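EreC (Klebsiella pneumoniae, PDB 6XCQ) is an erythromycin esterase, probably conferring macrolide resistance by hydrolysing the lactone ring of the antibiotic. Local coordinates at residues Y110-L120 with G133-L143; N159-L167 with L192-S203. The protein carries 1 engineered substitution. One frame throughout, in Å; residues are numbered along the deposited sequence. Where two conformers were deposited one is given.

Contact 1. Residues Y110-L120 with G133-L143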
# COMPACT_ATOMS: atom_id res chain seq x y z
N TYR A 110 15.25 -6.99 8.10
CA TYR A 110 14.97 -8.39 7.82
C TYR A 110 15.61 -8.83 6.51
O TYR A 110 16.31 -9.84 6.46
CB TYR A 110 13.45 -8.62 7.77
CG TYR A 110 13.05 -9.92 7.12
CD1 TYR A 110 13.26 -11.14 7.77
CD2 TYR A 110 12.45 -9.93 5.86
CE1 TYR A 110 12.88 -12.35 7.18
CE2 TYR A 110 12.05 -11.14 5.27
CZ TYR A 110 12.27 -12.34 5.94
OH TYR A 110 11.89 -13.54 5.36
N LEU A 111 15.38 -8.08 5.43
CA LEU A 111 15.90 -8.48 4.13
C LEU A 111 17.41 -8.65 4.17
O LEU A 111 17.95 -9.62 3.62
CB LEU A 111 15.51 -7.46 3.07
CG LEU A 111 14.03 -7.46 2.70
CD1 LEU A 111 13.78 -6.48 1.56
CD2 LEU A 111 13.54 -8.86 2.35
N ASN A 112 18.12 -7.73 4.83
CA ASN A 112 19.57 -7.70 4.81
C ASN A 112 20.20 -8.62 5.85
O ASN A 112 21.40 -8.87 5.78
CB ASN A 112 20.06 -6.27 5.02
CG ASN A 112 19.62 -5.34 3.92
OD1 ASN A 112 19.85 -5.61 2.74
ND2 ASN A 112 18.96 -4.24 4.28
N SER A 113 19.41 -9.14 6.78
CA SER A 113 19.96 -9.96 7.85
C SER A 113 20.34 -11.35 7.34
O SER A 113 19.91 -11.79 6.27
CB SER A 113 18.94 -10.10 8.98
OG SER A 113 17.92 -11.00 8.58
N THR A 114 21.14 -12.06 8.15
CA THR A 114 21.46 -13.46 7.88
C THR A 114 22.12 -14.13 9.08
O THR A 114 21.96 -15.34 9.29
CB THR A 114 22.38 -13.60 6.66
OG1 THR A 114 22.74 -14.97 6.49
CG2 THR A 114 23.65 -12.77 6.84
N ALA A 115 22.86 -13.36 9.88
CA ALA A 115 23.70 -13.92 10.94
C ALA A 115 22.88 -14.15 12.21
O ALA A 115 22.99 -13.43 13.21
CB ALA A 115 24.90 -13.02 11.20
N GLY A 116 22.03 -15.18 12.16
CA GLY A 116 21.30 -15.62 13.33
C GLY A 116 19.86 -15.96 13.00
O GLY A 116 19.46 -16.02 11.84
N ALA A 117 19.08 -16.20 14.06
CA ALA A 117 17.65 -16.47 13.94
C ALA A 117 16.95 -15.19 13.52
O ALA A 117 16.64 -14.33 14.34
CB ALA A 117 17.10 -16.98 15.27
N HIS A 118 16.69 -15.06 12.21
CA HIS A 118 16.22 -13.79 11.66
C HIS A 118 14.90 -13.95 10.93
O HIS A 118 14.73 -13.41 9.83
CB HIS A 118 17.28 -13.22 10.73
CG HIS A 118 18.49 -12.71 11.44
ND1 HIS A 118 19.70 -12.52 10.82
CD2 HIS A 118 18.68 -12.37 12.74
CE1 HIS A 118 20.58 -12.07 11.70
NE2 HIS A 118 19.98 -11.97 12.87
N GLU A 119 13.96 -14.68 11.54
CA GLU A 119 12.65 -14.91 10.96
C GLU A 119 11.90 -13.59 10.79
O GLU A 119 12.10 -12.63 11.54
CB GLU A 119 11.84 -15.85 11.84
CG GLU A 119 12.54 -17.16 12.20
CD GLU A 119 13.51 -17.02 13.38
OE1 GLU A 119 13.22 -16.23 14.31
OE2 GLU A 119 14.54 -17.72 13.38
N LEU A 120 10.98 -13.56 9.82
CA LEU A 120 10.23 -12.35 9.53
C LEU A 120 9.37 -11.93 10.72
O LEU A 120 9.16 -10.72 10.93
CB LEU A 120 9.37 -12.54 8.29
CG LEU A 120 8.37 -11.41 7.97
CD1 LEU A 120 9.09 -10.09 7.63
CD2 LEU A 120 7.45 -11.86 6.83
N GLY A 133 3.68 -11.02 4.18
CA GLY A 133 4.66 -11.99 4.66
C GLY A 133 5.14 -12.94 3.58
O GLY A 133 6.34 -13.23 3.47
N SER A 134 4.22 -13.42 2.76
CA SER A 134 4.57 -14.41 1.75
C SER A 134 5.55 -13.83 0.73
O SER A 134 6.58 -14.44 0.41
CB SER A 134 3.28 -14.90 1.08
OG SER A 134 2.61 -15.81 1.94
N VAL A 135 5.24 -12.64 0.21
CA VAL A 135 6.13 -11.99 -0.75
C VAL A 135 7.45 -11.61 -0.10
O VAL A 135 8.52 -11.73 -0.70
CB VAL A 135 5.44 -10.75 -1.37
CG1 VAL A 135 6.43 -9.94 -2.19
CG2 VAL A 135 4.28 -11.17 -2.25
N LEU A 136 7.40 -11.15 1.16
CA LEU A 136 8.63 -10.70 1.82
C LEU A 136 9.60 -11.85 2.03
O LEU A 136 10.81 -11.70 1.79
CB LEU A 136 8.29 -10.04 3.16
CG LEU A 136 7.73 -8.63 3.06
CD1 LEU A 136 7.10 -8.22 4.40
CD2 LEU A 136 8.84 -7.69 2.67
N ILE A 137 9.09 -13.01 2.46
CA ILE A 137 9.94 -14.19 2.63
C ILE A 137 10.55 -14.59 1.30
O ILE A 137 11.73 -14.94 1.22
CB ILE A 137 9.14 -15.34 3.26
CG1 ILE A 137 8.67 -14.99 4.67
CG2 ILE A 137 9.99 -16.62 3.30
CD1 ILE A 137 7.51 -15.90 5.14
N TRP A 138 9.75 -14.55 0.23
CA TRP A 138 10.28 -14.84 -1.09
C TRP A 138 11.34 -13.82 -1.51
O TRP A 138 12.42 -14.19 -1.99
CB TRP A 138 9.15 -14.91 -2.12
CG TRP A 138 9.70 -15.02 -3.49
CD1 TRP A 138 10.12 -16.16 -4.12
CD2 TRP A 138 9.94 -13.95 -4.41
NE1 TRP A 138 10.60 -15.87 -5.37
CE2 TRP A 138 10.50 -14.52 -5.58
CE3 TRP A 138 9.74 -12.57 -4.36
CZ2 TRP A 138 10.85 -13.75 -6.67
CZ3 TRP A 138 10.08 -11.82 -5.45
CH2 TRP A 138 10.63 -12.40 -6.59
N ILE A 139 11.05 -12.53 -1.32
CA ILE A 139 11.99 -11.47 -1.72
C ILE A 139 13.36 -11.70 -1.10
O ILE A 139 14.40 -11.59 -1.77
CB ILE A 139 11.43 -10.09 -1.34
CG1 ILE A 139 10.41 -9.59 -2.35
CG2 ILE A 139 12.56 -9.07 -1.20
CD1 ILE A 139 9.74 -8.29 -1.91
N LYS A 140 13.39 -12.01 0.20
CA LYS A 140 14.67 -12.20 0.88
C LYS A 140 15.47 -13.33 0.24
O LYS A 140 16.66 -13.18 -0.03
CB LYS A 140 14.44 -12.46 2.37
CG LYS A 140 15.71 -12.72 3.17
CD LYS A 140 15.41 -12.85 4.67
CE LYS A 140 16.72 -12.98 5.51
NZ LYS A 140 16.40 -12.98 6.98
N SER A 141 14.82 -14.46 -0.04
CA SER A 141 15.52 -15.55 -0.71
C SER A 141 15.98 -15.13 -2.09
O SER A 141 17.15 -15.29 -2.46
CB SER A 141 14.62 -16.79 -0.81
OG SER A 141 14.06 -17.11 0.45
N TYR A 142 15.05 -14.57 -2.88
CA TYR A 142 15.37 -14.07 -4.22
C TYR A 142 16.59 -13.15 -4.21
O TYR A 142 17.49 -13.29 -5.05
CB TYR A 142 14.15 -13.35 -4.78
CG TYR A 142 14.42 -12.64 -6.09
CD1 TYR A 142 14.72 -13.36 -7.24
CD2 TYR A 142 14.34 -11.26 -6.18
CE1 TYR A 142 14.95 -12.71 -8.44
CE2 TYR A 142 14.58 -10.60 -7.37
CZ TYR A 142 14.88 -11.34 -8.50
OH TYR A 142 15.11 -10.69 -9.68
N LEU A 143 16.62 -12.19 -3.30
CA LEU A 143 17.75 -11.26 -3.27
C LEU A 143 19.05 -11.97 -2.90
O LEU A 143 20.08 -11.75 -3.55
CB LEU A 143 17.46 -10.11 -2.30
CG LEU A 143 16.31 -9.22 -2.75
CD1 LEU A 143 16.07 -8.10 -1.76
CD2 LEU A 143 16.54 -8.68 -4.16
O HOH W 1 13.35 -15.66 3.34
O HOH W 2 18.25 -11.03 1.06

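Contact 2. Residues N159-L167 with L192-S203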
# COMPACT_ATOMS: atom_id res chain seq x y z
N ASN A 159 0.49 1.16 9.32
CA ASN A 159 -0.77 0.49 9.01
C ASN A 159 -1.52 0.08 10.27
O ASN A 159 -2.62 -0.48 10.18
CB ASN A 159 -0.53 -0.70 8.07
CG ASN A 159 0.44 -1.72 8.62
OD1 ASN A 159 0.53 -1.95 9.82
ND2 ASN A 159 1.17 -2.37 7.71
N THR A 160 -0.95 0.37 11.44
CA THR A 160 -1.62 0.30 12.73
C THR A 160 -2.35 1.58 13.09
O THR A 160 -3.14 1.56 14.04
CB THR A 160 -0.61 0.01 13.84
OG1 THR A 160 0.40 1.02 13.79
CG2 THR A 160 0.04 -1.36 13.67
N LEU A 161 -2.08 2.68 12.38
CA LEU A 161 -2.47 4.04 12.79
C LEU A 161 -2.03 4.34 14.23
O LEU A 161 -2.63 5.15 14.93
CB LEU A 161 -3.97 4.30 12.60
CG LEU A 161 -4.50 4.09 11.17
CD1 LEU A 161 -6.00 4.46 11.04
CD2 LEU A 161 -3.67 4.88 10.16
N ASN A 162 -0.95 3.71 14.67
CA ASN A 162 -0.40 4.03 15.98
C ASN A 162 0.76 5.00 15.79
O ASN A 162 1.77 4.63 15.19
CB ASN A 162 0.09 2.76 16.68
CG ASN A 162 0.76 3.03 18.02
OD1 ASN A 162 0.96 4.18 18.43
ND2 ASN A 162 1.10 1.95 18.72
N PRO A 163 0.65 6.25 16.26
CA PRO A 163 1.71 7.24 16.03
C PRO A 163 2.93 7.12 16.93
O PRO A 163 3.83 7.97 16.83
CB PRO A 163 0.99 8.57 16.29
CG PRO A 163 -0.00 8.23 17.35
CD PRO A 163 -0.49 6.82 17.01
N ARG A 164 3.00 6.10 17.78
CA ARG A 164 4.08 6.02 18.76
C ARG A 164 5.45 6.05 18.11
O ARG A 164 6.31 6.84 18.51
CB ARG A 164 3.93 4.75 19.61
CG ARG A 164 4.93 4.71 20.76
CD ARG A 164 5.17 3.30 21.27
NE ARG A 164 5.80 2.43 20.27
CZ ARG A 164 5.22 1.38 19.72
NH1 ARG A 164 5.87 0.64 18.83
NH2 ARG A 164 3.98 1.05 20.07
N ASP A 165 5.70 5.16 17.14
CA ASP A 165 7.02 5.11 16.49
C ASP A 165 7.37 6.47 15.89
O ASP A 165 8.51 6.94 16.03
CB ASP A 165 7.06 4.06 15.37
CG ASP A 165 7.10 2.61 15.87
OD1 ASP A 165 7.35 2.34 17.06
OD2 ASP A 165 6.87 1.73 15.01
N ASP A 166 6.42 7.11 15.21
CA ASP A 166 6.73 8.37 14.55
C ASP A 166 7.10 9.43 15.58
O ASP A 166 8.08 10.16 15.40
CB ASP A 166 5.55 8.84 13.71
CG ASP A 166 5.39 8.04 12.42
OD1 ASP A 166 6.40 7.85 11.70
OD2 ASP A 166 4.25 7.62 12.12
N LEU A 167 6.32 9.53 16.65
CA LEU A 167 6.57 10.53 17.68
C LEU A 167 7.88 10.28 18.39
O LEU A 167 8.59 11.22 18.77
CB LEU A 167 5.43 10.55 18.69
CG LEU A 167 4.10 11.15 18.25
CD1 LEU A 167 2.98 10.41 18.96
CD2 LEU A 167 4.05 12.65 18.54
N LEU A 192 -1.14 11.10 23.18
CA LEU A 192 -1.55 10.08 22.22
C LEU A 192 -1.10 8.68 22.63
O LEU A 192 -1.08 7.77 21.78
CB LEU A 192 -1.00 10.41 20.84
CG LEU A 192 -1.41 11.76 20.27
CD1 LEU A 192 -0.43 12.13 19.17
CD2 LEU A 192 -2.82 11.69 19.73
N ALA A 193 -0.74 8.47 23.90
CA ALA A 193 -0.19 7.18 24.30
C ALA A 193 -1.22 6.07 24.23
O ALA A 193 -0.87 4.91 24.00
CB ALA A 193 0.41 7.28 25.70
N SER A 194 -2.50 6.40 24.41
CA SER A 194 -3.56 5.39 24.38
C SER A 194 -3.86 4.89 22.98
O SER A 194 -4.66 3.96 22.84
CB SER A 194 -4.84 5.95 25.00
OG SER A 194 -5.51 6.78 24.07
N ILE A 195 -3.29 5.48 21.94
CA ILE A 195 -3.49 5.00 20.57
C ILE A 195 -2.43 3.92 20.35
O ILE A 195 -1.32 4.19 19.89
CB ILE A 195 -3.39 6.13 19.55
CG1 ILE A 195 -4.14 7.38 20.02
CG2 ILE A 195 -3.91 5.67 18.19
CD1 ILE A 195 -5.59 7.16 20.27
N ASP A 196 -2.78 2.67 20.67
CA ASP A 196 -1.80 1.58 20.62
C ASP A 196 -2.35 0.33 19.94
O ASP A 196 -1.90 -0.78 20.24
CB ASP A 196 -1.29 1.24 22.02
CG ASP A 196 -2.39 0.75 22.95
OD1 ASP A 196 -3.53 0.55 22.50
OD2 ASP A 196 -2.10 0.59 24.16
N GLY A 197 -3.31 0.47 19.04
CA GLY A 197 -3.86 -0.69 18.35
C GLY A 197 -2.85 -1.34 17.42
O GLY A 197 -1.77 -0.82 17.13
N GLN A 198 -3.22 -2.52 16.93
CA GLN A 198 -2.43 -3.22 15.92
C GLN A 198 -3.11 -3.17 14.56
O GLN A 198 -2.65 -3.82 13.61
CB GLN A 198 -2.16 -4.66 16.35
CG GLN A 198 -1.04 -4.81 17.37
CD GLN A 198 0.34 -4.62 16.76
OE1 GLN A 198 0.50 -4.59 15.54
NE2 GLN A 198 1.35 -4.51 17.62
N SER A 199 -4.19 -2.41 14.46
CA SER A 199 -4.86 -2.19 13.18
C SER A 199 -5.66 -0.90 13.30
O SER A 199 -5.89 -0.38 14.39
CB SER A 199 -5.75 -3.37 12.81
OG SER A 199 -6.90 -3.37 13.63
N ALA A 200 -6.11 -0.41 12.14
CA ALA A 200 -6.87 0.84 12.10
C ALA A 200 -8.14 0.76 12.94
O ALA A 200 -8.53 1.74 13.59
CB ALA A 200 -7.21 1.21 10.66
N VAL A 201 -8.81 -0.40 12.95
CA VAL A 201 -10.07 -0.48 13.68
C VAL A 201 -9.83 -0.40 15.18
O VAL A 201 -10.58 0.26 15.91
CB VAL A 201 -10.85 -1.76 13.29
CG1 VAL A 201 -9.95 -2.93 13.31
CG2 VAL A 201 -12.02 -1.99 14.23
N ILE A 202 -8.77 -1.04 15.68
CA ILE A 202 -8.47 -0.94 17.11
C ILE A 202 -8.04 0.47 17.47
O ILE A 202 -8.59 1.09 18.39
CB ILE A 202 -7.41 -1.97 17.53
CG1 ILE A 202 -7.79 -3.40 17.12
CG2 ILE A 202 -7.19 -1.89 19.04
CD1 ILE A 202 -9.18 -3.84 17.57
N SER A 203 -7.04 1.00 16.77
CA SER A 203 -6.54 2.35 17.08
C SER A 203 -7.64 3.40 16.97
O SER A 203 -7.72 4.32 17.80
CB SER A 203 -5.37 2.71 16.17
OG SER A 203 -4.25 1.87 16.36
O HOH W 3 -5.37 -1.42 9.67
O HOH W 4 0.55 -0.55 17.85

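Contact 1. Residues Y110-L120 with G133-L143
The long side chain of Lys140 slides between the end of helix 101-112 and the loop that follows, lying across the Tyr110 ring. Its CD rests over one ring face, 3.7 Å from the centroid and 24° off the normal, a CH-pi contact. CD1 of Leu120 sits on the opposite face, so the phenol is sandwiched between two aliphatic groups and its flat shape fills a slot. With CG anti to the backbone N (chi1 164°), the ring lies along the loop and carries its OH onto helix 126-146, where it meets Ile137 CA at 3.4 Å. A water bridges this hydroxyl and Ile137 O, donating to the carbonyl.

Beyond the ring, the fully extended lysine reaches the end of helix 101-112. NZ makes a weak hydrogen bond of 3.2 Å to Tyr110 O, which also accepts from N and OG of Ser113. Lys140 NZ lies 3.0 Å from Ser113 OG. A positive charge at the carbonyl end of the helix, by Tyr110 O, would probably interact favourably with the helix dipole. A lysine suits this path: its methylenes pack while its tip meets oxygens.

Leu111 is the bump that fits a true hollow, a knob in the hole formed by Leu136, Ile139, Lys140 and Leu143; its CD2 touches Ile139 CG2 at 3.7 Å. Toward the start of 133-143, Leu120 pushes CD2 to within 3.5 Å of Gly133 CA and leans on Ile137 CG1 at 4.0 Å. Helices 101-112 and 126-146 run in the same direction, joined by the returning loop, and both belong to the beta-alpha-beta crossover that connects the adjacent parallel strands 94-97 and 151-154.

Contact 2. Residues N159-L167 with L192-S203
One face of the Asn162 carboxamide lies against the backbone of Ile195 and Asp196: Ile195 O stands almost directly over OD1 at 2.7 Å, two acceptors and no hydrogen bond, while Asp196 CA lies 3.5 Å from ND2. From the other face comes Arg164 N, which donates to OD1 (2.9 Å) from 48° out of the amide plane. At the amino end ND2 donates to a water. A chi1 of 177°, which places CG opposite the backbone N, turns the amide back to the start of helix 164-177, a capping bond well suited to asparagine. Just before it, Thr160 OG1 accepts from Asn162 N, making an ST turn.

Thr160 O is gripped from the other segment by Ser203 OG at 2.6 Å, nearly along the C=O axis, so helix 200-208 is pinned to this turn. Ser199 takes the N-cap position of that helix, its OG donating to Leu362 O.

Apolar groups fill in alongside. Leu161 CD1 presses on Ala200 CB (3.5 Å), a tight contact; alanine's single methyl suits so close an approach. Ile195 CG2 meets Pro163 CD at 3.8 Å, and Leu167 crosses Leu192 at about a right angle.

The two contacts follow one another along the chain without interleaving, and they do not touch: their centres are 26 Å apart and their nearest atoms about 9 Å. The same two helices nevertheless serve both. Helix 101-112, whose end enters contact 1, reaches the 159-167 segment through Gln103, bonded to Asn159, and Arg106, in a salt bridge with Asp165. Helix 126-146, which supplies 133-143, begins beside contact 2, where Thr128 bonds Asn159 and Pro126 touches Gln198. Strand 151-154 separates them in sequence. The centre of contact 1 is about 20 Å from the centre of the chain, that of contact 2, more buried, about 17 Å.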